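Local coordinates for hyaluronidase-phage associated (Streptococcus pyogenes, PDB 2WB3), which cleaves hyaluronan as a phage tail-fibre hyaluronate lyase, probably helping the phage through the hyaluronan capsule of its streptococcal host, at the interface of chains A and B. Sequence-based numbering; all coordinates share one arbitrary frame. Chains: chain A/B, Hyaluronidase-phage associated.

Contact 1: the interface of chains A and B. Residues chain A 87, 90-93; chain B 68, 78-81.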
# COMPACT_ATOMS: atom_id res chain seq x y z
N SER A 87 -21.90 12.90 -15.47
CA SER A 87 -22.20 13.56 -14.23
C SER A 87 -23.58 13.08 -13.87
O SER A 87 -24.54 13.54 -14.43
CB SER A 87 -22.21 15.05 -14.42
OG SER A 87 -22.61 15.69 -13.21
N GLY A 90 -25.41 16.08 -12.72
CA GLY A 90 -25.37 17.20 -13.66
C GLY A 90 -24.34 18.28 -13.23
O GLY A 90 -24.35 18.74 -12.06
N THR A 91 -23.49 18.68 -14.15
CA THR A 91 -22.48 19.69 -13.86
C THR A 91 -22.58 20.89 -14.79
O THR A 91 -22.97 20.76 -15.97
CB THR A 91 -21.04 19.09 -13.90
OG1 THR A 91 -20.09 20.08 -13.41
CG2 THR A 91 -20.69 18.65 -15.31
N ALA A 92 -22.20 22.05 -14.28
CA ALA A 92 -22.07 23.22 -15.12
C ALA A 92 -20.65 23.30 -15.70
O ALA A 92 -20.40 24.07 -16.58
CB ALA A 92 -22.39 24.49 -14.32
N GLY A 93 -19.70 22.49 -15.24
CA GLY A 93 -18.32 22.65 -15.76
C GLY A 93 -18.10 21.96 -17.09
O GLY A 93 -18.91 21.10 -17.51
N ILE B 68 -19.06 12.96 -11.92
CA ILE B 68 -18.92 14.30 -11.33
C ILE B 68 -20.24 14.53 -10.60
O ILE B 68 -21.27 14.63 -11.26
CB ILE B 68 -18.77 15.29 -12.46
CG1 ILE B 68 -17.55 14.92 -13.34
CG2 ILE B 68 -18.49 16.73 -11.90
CD1 ILE B 68 -17.57 15.67 -14.71
N THR B 78 -22.96 21.15 -8.89
CA THR B 78 -21.49 21.13 -9.01
C THR B 78 -21.14 21.80 -10.31
O THR B 78 -21.93 21.88 -11.23
CB THR B 78 -20.94 19.67 -8.97
OG1 THR B 78 -19.52 19.69 -9.17
CG2 THR B 78 -21.57 18.83 -10.08
N ALA B 79 -19.96 22.39 -10.35
CA ALA B 79 -19.48 22.99 -11.54
C ALA B 79 -18.12 22.33 -11.89
O ALA B 79 -17.39 22.85 -12.71
CB ALA B 79 -19.26 24.47 -11.29
N ALA B 80 -17.79 21.22 -11.22
CA ALA B 80 -16.51 20.52 -11.48
C ALA B 80 -16.46 20.00 -12.90
O ALA B 80 -17.48 19.66 -13.55
CB ALA B 80 -16.27 19.38 -10.47
N GLN B 81 -15.23 19.93 -13.38
CA GLN B 81 -14.90 19.56 -14.74
C GLN B 81 -14.60 18.07 -14.81
O GLN B 81 -14.30 17.44 -13.82
CB GLN B 81 -13.66 20.35 -15.15
CG GLN B 81 -13.96 21.81 -15.35
CD GLN B 81 -12.74 22.68 -15.18
OE1 GLN B 81 -11.99 22.57 -14.19
NE2 GLN B 81 -12.50 23.50 -16.13
O HOH W 1 -25.05 21.22 -11.12
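The extended backbone of B:Thr78 meets the start of a turn in chain A, where the amide N of A:Ala92 gives a nearly straight hydrogen bond to the carbonyl O of B:Thr78 (3.1 Å). Around this backbone link, hydroxyl side chains reach for main-chain carbonyls, a worked example of how two loops can be joined without charged groups. A:Thr91 is the principal side chain. With OG1 anti to its own backbone N (chi1 -172°), the hydroxyl faces chain B and gives a hydrogen bond of 2.6 Å to the carbonyl O of B:Ala80, arriving in the carbonyl plane on a lone pair. The same OG1 accepts the amide N of A:Gly93 at 3.0 Å, which fixes the rotation of the hydroxyl and ties the turn to the contact. B:Thr78 repeats the device on its own side: its OG1 accepts the amide N of B:Ala80 (3.1 Å), a second-shell bond that shapes the loop presenting the B:Ala80 carbonyl. Its methyl CG2 turns the other way, lying against CB of A:Thr91 at 3.9 Å. Beside this pair, CG2 of B:Ile68 touches the same CB, giving the threonine an apolar flank. A:Ser87 adds a further hydroxyl grip, OG to the carbonyl O of B:Ile68 at 2.6 Å, with the donor tilted 22° from the carbonyl plane. A water closes the opposite margin, bound to the carbonyl O of A:Gly90 (2.7 Å) and to both N and O of B:Thr78. The O of B:Thr78 thus serves the A:Ala92 amide and the water together. In the fold, chain A contributes the loop between strands 83-86 and 96-100, while chain B contributes strand 64-69 and the loop leading to residue 81, so the site joins loops of neighbouring chains, probably at the margin of the triple-stranded beta-helix.

Contact 2: the interface of chains A and B. Residues chain A 8, 17-18, 21; chain B 1-3.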
# COMPACT_ATOMS: atom_id res chain seq x y z
N MET A 8 9.50 5.24 -6.60
CA MET A 8 10.48 4.43 -7.31
C MET A 8 11.67 5.35 -7.67
O MET A 8 11.53 6.28 -8.47
CB MET A 8 9.86 3.76 -8.54
CG MET A 8 10.93 3.24 -9.47
SD MET A 8 10.39 1.96 -10.54
CE MET A 8 10.12 0.65 -9.33
N SER A 17 9.90 -1.49 -15.01
CA SER A 17 9.19 -1.57 -13.77
C SER A 17 8.46 -0.25 -13.32
O SER A 17 8.86 0.90 -13.63
CB SER A 17 10.09 -2.14 -12.69
OG SER A 17 10.74 -1.02 -12.13
N SER A 18 7.35 -0.48 -12.60
CA SER A 18 6.44 0.56 -12.14
C SER A 18 6.58 0.76 -10.64
O SER A 18 6.92 -0.15 -9.91
CB SER A 18 5.01 0.13 -12.54
OG SER A 18 4.88 0.18 -13.97
N ASN A 21 1.63 -1.29 -9.49
CA ASN A 21 1.03 -2.07 -10.54
C ASN A 21 -0.20 -2.77 -9.94
O ASN A 21 -0.09 -3.43 -8.93
CB ASN A 21 2.03 -3.12 -11.06
CG ASN A 21 1.39 -4.06 -12.10
OD1 ASN A 21 0.93 -3.62 -13.16
ND2 ASN A 21 1.36 -5.36 -11.79
N THR B 1 9.96 -7.13 -9.70
CA THR B 1 10.09 -6.03 -10.72
C THR B 1 9.47 -4.78 -10.08
O THR B 1 10.19 -3.86 -9.67
CB THR B 1 9.38 -6.36 -12.15
OG1 THR B 1 9.56 -7.74 -12.54
CG2 THR B 1 9.87 -5.48 -13.29
N ASN B 2 8.14 -4.74 -9.96
CA ASN B 2 7.46 -3.51 -9.54
C ASN B 2 7.66 -3.28 -8.05
O ASN B 2 7.77 -4.24 -7.26
CB ASN B 2 5.95 -3.56 -9.87
CG ASN B 2 5.66 -3.86 -11.33
OD1 ASN B 2 4.85 -4.77 -11.64
ND2 ASN B 2 6.29 -3.12 -12.25
N ALA B 3 7.70 -2.01 -7.65
CA ALA B 3 7.83 -1.70 -6.25
C ALA B 3 6.60 -2.18 -5.44
O ALA B 3 6.77 -2.80 -4.38
CB ALA B 3 8.00 -0.24 -6.05
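The N-terminal segment of this chain B fragment, ahead of strand 4-8, lies against the loop that leads into strand 20-24 of chain A, with B:Asn2 and B:Ala3 meeting A:Ser18. The anchor is a main-chain bond: the amide N of B:Ala3 points at the carbonyl O of A:Ser18 at 3.0 Å, nearly along the C=O axis (168° at the oxygen). Side chains then pack on either side of this backbone link. On one flank, A:Met8 reaches across from strand 4-8 and bends at chi3 (-68°), which carries its terminal methyl CE to CB of B:Ala3 at 4.0 Å, an apolar touch tip to tip. On the other, the amide of B:Asn2 crosses A:Asn21 at an oblique angle. The two amide planes are turned 41° apart, and CB of A:Asn21 packs against the B:Asn2 amide, with CG at 3.7 Å and the modelled OD1 nearer still, so the contact is packing and not an amide-to-amide bond. The modelled orientation of the B:Asn2 amide, and with it the position of OD1, is doubtful: its ND2 stands 2.9 Å from the backbone N of A:Ser18, which sets two donors face to face. A half-turn of the amide would bring OD1 to that N as an acceptor and would make a plausible hydrogen bond. At the start of the fragment, the methyl of B:Thr1 presses on A:Ser17, its CG2 3.4 Å from the serine CB, a snug approach for two carbons.

The C-alpha centres of contact 1 and contact 2 lie about 35 Å apart, and they share no residue or secondary-structure element. Both join the same pair of chains, contact 2 near the N-terminal end of the fragment and contact 1 further along the fibre, towards the C-terminal helices. Both include a main-chain bond, with hydroxyl groups adding more at contact 1 and packing at contact 2. Spaced in this way, they suggest that the chains are held together along the length of the fibre, as a triple-stranded beta-helix requires, though the truncated N terminus may sit differently in the intact protein.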